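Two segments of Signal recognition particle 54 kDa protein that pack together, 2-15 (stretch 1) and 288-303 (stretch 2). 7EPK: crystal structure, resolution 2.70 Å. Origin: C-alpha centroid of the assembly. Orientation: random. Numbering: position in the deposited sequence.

Stretch 1 2-15: MEGVRRAVAKFLRG
Stretch 2 288-303: ARILGMGDLESLLERI

Stretch 1 holds one helix, residues 4-13; stretch 2 holds the end of one helix, a break at Gly292, and a second helix, 293-303. The helices 4-13 and 293-303 run in broadly the same direction, 42° apart, with axes 10.8 Å apart at closest approach; the register is marked by Arg6 and Leu291, whose CA atoms lie 5.0 Å apart.

Ile290 covers the most surface. Its CA-to-CB bond points sideways, but with chi1 and chi2 both m its end comes nearer: CD1 meets Met2 CG at 3.7 Å, and CG2 meets Val5 CG1 at 3.7 Å. Val5 and Val9 point toward stretch 2, one helical turn apart, and both reach Leu291, Val9 CG2 lying 4.1 Å from Leu291 CG.

At the break, Arg6 CD (chi1 t) lies 3.8 Å from Gly292 CA. Gly292 has phi/psi 109/96, where a CB would jam against the preceding carbonyl and sit 3.5 Å from Arg6 CD. Arg6 NH1 is 2.6 Å from Arg289 O, but the angle is too poor for a hydrogen bond.

Farther along, Asp295 (chi1 m) points toward stretch 1 and accepts a salt-bridging hydrogen bond, Arg14 NH2 to Asp295 OD2, 2.8 Å at 149°. Beside it, Leu13 CD1 packs on Leu299 CD1 at 3.8 Å.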

# COMPACT_ATOMS: atom_id res chain seq x y z
N MET A 2 8.52 13.84 9.51
CA MET A 2 9.36 13.42 10.68
C MET A 2 10.63 12.75 10.15
O MET A 2 10.52 11.74 9.44
CB MET A 2 8.60 12.48 11.62
CG MET A 2 7.63 11.52 10.94
SD MET A 2 6.40 10.86 12.10
CE MET A 2 5.67 9.54 11.14
N GLU A 3 11.80 13.34 10.46
CA GLU A 3 13.09 13.04 9.78
C GLU A 3 14.05 12.36 10.77
O GLU A 3 14.88 11.55 10.32
CB GLU A 3 13.73 14.30 9.17
CG GLU A 3 12.84 15.54 9.10
CD GLU A 3 11.86 15.65 7.93
OE1 GLU A 3 11.56 14.63 7.28
OE2 GLU A 3 11.39 16.78 7.68
N GLY A 4 13.94 12.67 12.06
CA GLY A 4 14.71 12.00 13.12
C GLY A 4 14.55 10.49 13.06
O GLY A 4 15.53 9.76 13.32
N VAL A 5 13.35 10.03 12.72
CA VAL A 5 12.98 8.58 12.61
C VAL A 5 13.90 7.87 11.60
O VAL A 5 14.33 6.73 11.88
CB VAL A 5 11.49 8.43 12.25
CG1 VAL A 5 11.07 9.43 11.18
CG2 VAL A 5 11.14 7.01 11.83
N ARG A 6 14.20 8.49 10.46
CA ARG A 6 15.19 7.94 9.50
C ARG A 6 16.47 7.63 10.31
O ARG A 6 16.81 6.44 10.42
CB ARG A 6 15.36 8.90 8.32
CG ARG A 6 16.30 8.44 7.22
CD ARG A 6 15.82 8.69 5.80
NE ARG A 6 15.55 10.09 5.44
CZ ARG A 6 14.35 10.62 5.18
NH1 ARG A 6 13.24 9.90 5.27
NH2 ARG A 6 14.25 11.90 4.85
N ARG A 7 17.10 8.65 10.93
CA ARG A 7 18.38 8.57 11.70
C ARG A 7 18.32 7.42 12.72
O ARG A 7 19.31 6.66 12.80
CB ARG A 7 18.69 9.86 12.46
CG ARG A 7 19.60 10.84 11.72
CD ARG A 7 20.00 12.05 12.56
NE ARG A 7 18.86 12.77 13.15
CZ ARG A 7 18.44 12.65 14.42
NH1 ARG A 7 19.06 11.83 15.27
NH2 ARG A 7 17.40 13.35 14.83
N ALA A 8 17.21 7.32 13.46
CA ALA A 8 16.91 6.23 14.42
C ALA A 8 16.99 4.88 13.71
O ALA A 8 17.65 3.96 14.24
CB ALA A 8 15.56 6.41 15.05
N VAL A 9 16.33 4.73 12.56
CA VAL A 9 16.34 3.42 11.85
C VAL A 9 17.79 3.07 11.50
O VAL A 9 18.19 1.90 11.70
CB VAL A 9 15.40 3.40 10.63
CG1 VAL A 9 15.60 2.13 9.80
CG2 VAL A 9 13.94 3.54 11.04
N ALA A 10 18.54 4.06 11.02
CA ALA A 10 19.95 3.90 10.60
C ALA A 10 20.83 3.55 11.81
O ALA A 10 21.68 2.65 11.69
CB ALA A 10 20.42 5.17 9.90
N LYS A 11 20.65 4.24 12.95
CA LYS A 11 21.37 3.89 14.21
C LYS A 11 21.01 2.44 14.54
O LYS A 11 21.94 1.61 14.59
CB LYS A 11 21.03 4.85 15.35
CG LYS A 11 21.89 4.70 16.60
CD LYS A 11 21.57 5.69 17.71
CE LYS A 11 20.12 5.66 18.15
NZ LYS A 11 19.82 6.69 19.17
N PHE A 12 19.71 2.14 14.68
CA PHE A 12 19.21 0.79 15.04
C PHE A 12 19.81 -0.26 14.10
O PHE A 12 20.33 -1.29 14.58
CB PHE A 12 17.69 0.68 14.99
CG PHE A 12 17.16 -0.69 15.37
CD1 PHE A 12 17.33 -1.18 16.65
CD2 PHE A 12 16.48 -1.47 14.46
CE1 PHE A 12 16.81 -2.42 17.01
CE2 PHE A 12 15.96 -2.71 14.82
CZ PHE A 12 16.13 -3.18 16.10
N LEU A 13 19.76 -0.01 12.79
CA LEU A 13 20.08 -1.05 11.78
C LEU A 13 21.60 -1.32 11.78
O LEU A 13 21.99 -2.49 11.55
CB LEU A 13 19.55 -0.58 10.42
CG LEU A 13 19.05 -1.67 9.46
CD1 LEU A 13 18.13 -2.67 10.14
CD2 LEU A 13 18.33 -1.03 8.28
N ARG A 14 22.42 -0.30 12.08
CA ARG A 14 23.90 -0.36 12.03
C ARG A 14 24.44 -0.17 13.45
O ARG A 14 24.55 -1.18 14.17
CB ARG A 14 24.45 0.65 11.02
CG ARG A 14 24.31 0.24 9.56
CD ARG A 14 22.98 0.62 8.92
NE ARG A 14 22.98 0.69 7.45
CZ ARG A 14 21.97 1.13 6.69
NH1 ARG A 14 22.10 1.14 5.37
NH2 ARG A 14 20.84 1.55 7.22
N GLY A 15 24.72 1.08 13.85
CA GLY A 15 25.33 1.46 15.15
C GLY A 15 25.03 0.47 16.27
O GLY A 15 24.10 0.76 17.07
N ALA A 288 7.32 3.96 4.47
CA ALA A 288 8.57 3.55 3.81
C ALA A 288 9.52 4.75 3.66
O ALA A 288 10.74 4.54 3.66
CB ALA A 288 8.26 2.92 2.48
N ARG A 289 8.98 5.96 3.51
CA ARG A 289 9.77 7.17 3.21
C ARG A 289 10.30 7.71 4.54
O ARG A 289 11.45 8.11 4.60
CB ARG A 289 8.91 8.23 2.51
CG ARG A 289 8.80 8.08 1.00
CD ARG A 289 8.46 9.42 0.35
NE ARG A 289 8.89 9.46 -1.04
CZ ARG A 289 8.11 9.41 -2.11
NH1 ARG A 289 6.79 9.33 -1.99
NH2 ARG A 289 8.66 9.45 -3.31
N ILE A 290 9.40 7.76 5.51
CA ILE A 290 9.64 8.05 6.96
C ILE A 290 10.81 7.17 7.43
O ILE A 290 11.83 7.72 7.90
CB ILE A 290 8.33 7.77 7.74
CG1 ILE A 290 7.25 8.81 7.46
CG2 ILE A 290 8.56 7.61 9.23
CD1 ILE A 290 7.73 10.25 7.47
N LEU A 291 10.67 5.85 7.28
CA LEU A 291 11.63 4.83 7.78
C LEU A 291 12.94 4.93 7.00
O LEU A 291 13.96 4.50 7.53
CB LEU A 291 11.02 3.43 7.64
CG LEU A 291 10.47 2.80 8.91
CD1 LEU A 291 9.79 3.80 9.81
CD2 LEU A 291 9.50 1.68 8.56
N GLY A 292 12.89 5.44 5.77
CA GLY A 292 14.05 5.50 4.87
C GLY A 292 13.89 4.51 3.73
O GLY A 292 14.19 3.32 3.93
N MET A 293 13.39 5.02 2.58
CA MET A 293 12.94 4.26 1.39
C MET A 293 14.05 3.32 0.92
O MET A 293 13.74 2.15 0.65
CB MET A 293 12.57 5.24 0.27
CG MET A 293 11.55 4.73 -0.74
SD MET A 293 10.86 6.13 -1.69
CE MET A 293 12.34 6.81 -2.43
N GLY A 294 15.30 3.81 0.87
CA GLY A 294 16.49 3.01 0.49
C GLY A 294 16.66 1.75 1.35
O GLY A 294 16.48 0.63 0.83
N ASP A 295 17.01 1.94 2.62
CA ASP A 295 17.12 0.86 3.64
C ASP A 295 15.90 -0.06 3.55
O ASP A 295 16.08 -1.26 3.31
CB ASP A 295 17.20 1.41 5.07
CG ASP A 295 18.18 2.55 5.26
OD1 ASP A 295 18.62 3.12 4.23
OD2 ASP A 295 18.51 2.86 6.43
N LEU A 296 14.70 0.48 3.75
CA LEU A 296 13.50 -0.36 3.99
C LEU A 296 13.31 -1.36 2.85
O LEU A 296 12.97 -2.51 3.16
CB LEU A 296 12.24 0.49 4.16
CG LEU A 296 11.03 -0.31 4.60
CD1 LEU A 296 11.18 -0.82 6.03
CD2 LEU A 296 9.77 0.51 4.49
N GLU A 297 13.47 -0.95 1.59
CA GLU A 297 13.21 -1.87 0.45
C GLU A 297 14.39 -2.85 0.34
O GLU A 297 14.14 -4.05 0.04
CB GLU A 297 12.87 -1.13 -0.84
CG GLU A 297 14.05 -0.46 -1.51
CD GLU A 297 13.63 0.59 -2.52
OE1 GLU A 297 12.42 0.65 -2.84
OE2 GLU A 297 14.51 1.37 -2.97
N SER A 298 15.61 -2.40 0.64
CA SER A 298 16.80 -3.29 0.76
C SER A 298 16.51 -4.41 1.78
O SER A 298 16.75 -5.60 1.47
CB SER A 298 18.06 -2.52 1.13
OG SER A 298 19.08 -3.40 1.60
N LEU A 299 15.96 -4.03 2.94
CA LEU A 299 15.73 -4.92 4.10
C LEU A 299 14.63 -5.94 3.78
O LEU A 299 14.76 -7.09 4.23
CB LEU A 299 15.34 -4.03 5.29
CG LEU A 299 15.04 -4.71 6.61
CD1 LEU A 299 15.37 -3.76 7.74
CD2 LEU A 299 13.59 -5.19 6.70
N LEU A 300 13.59 -5.56 3.05
CA LEU A 300 12.44 -6.48 2.78
C LEU A 300 12.88 -7.53 1.76
O LEU A 300 12.39 -8.65 1.89
CB LEU A 300 11.20 -5.72 2.31
CG LEU A 300 10.12 -5.51 3.38
CD1 LEU A 300 10.57 -4.53 4.45
CD2 LEU A 300 8.82 -5.02 2.75
N GLU A 301 13.76 -7.19 0.82
CA GLU A 301 14.36 -8.16 -0.14
C GLU A 301 15.38 -9.03 0.60
O GLU A 301 15.22 -10.26 0.58
CB GLU A 301 14.94 -7.48 -1.39
CG GLU A 301 13.98 -7.48 -2.58
CD GLU A 301 13.67 -8.86 -3.17
OE1 GLU A 301 12.47 -9.15 -3.39
OE2 GLU A 301 14.62 -9.63 -3.42
N ARG A 302 16.35 -8.42 1.29
CA ARG A 302 17.32 -9.09 2.19
C ARG A 302 16.62 -10.20 3.00
O ARG A 302 17.25 -11.25 3.20
CB ARG A 302 17.99 -8.05 3.10
CG ARG A 302 19.07 -8.58 4.02
CD ARG A 302 20.03 -7.48 4.47
NE ARG A 302 19.34 -6.39 5.14
CZ ARG A 302 19.63 -5.08 5.04
NH1 ARG A 302 18.91 -4.19 5.70
NH2 ARG A 302 20.62 -4.66 4.28
N ILE A 303 15.36 -10.01 3.42
CA ILE A 303 14.54 -11.01 4.16
C ILE A 303 13.95 -12.04 3.17
O ILE A 303 14.07 -13.23 3.45
CB ILE A 303 13.42 -10.35 5.00
CG1 ILE A 303 13.98 -9.61 6.23
CG2 ILE A 303 12.36 -11.36 5.41
CD1 ILE A 303 12.94 -8.86 7.04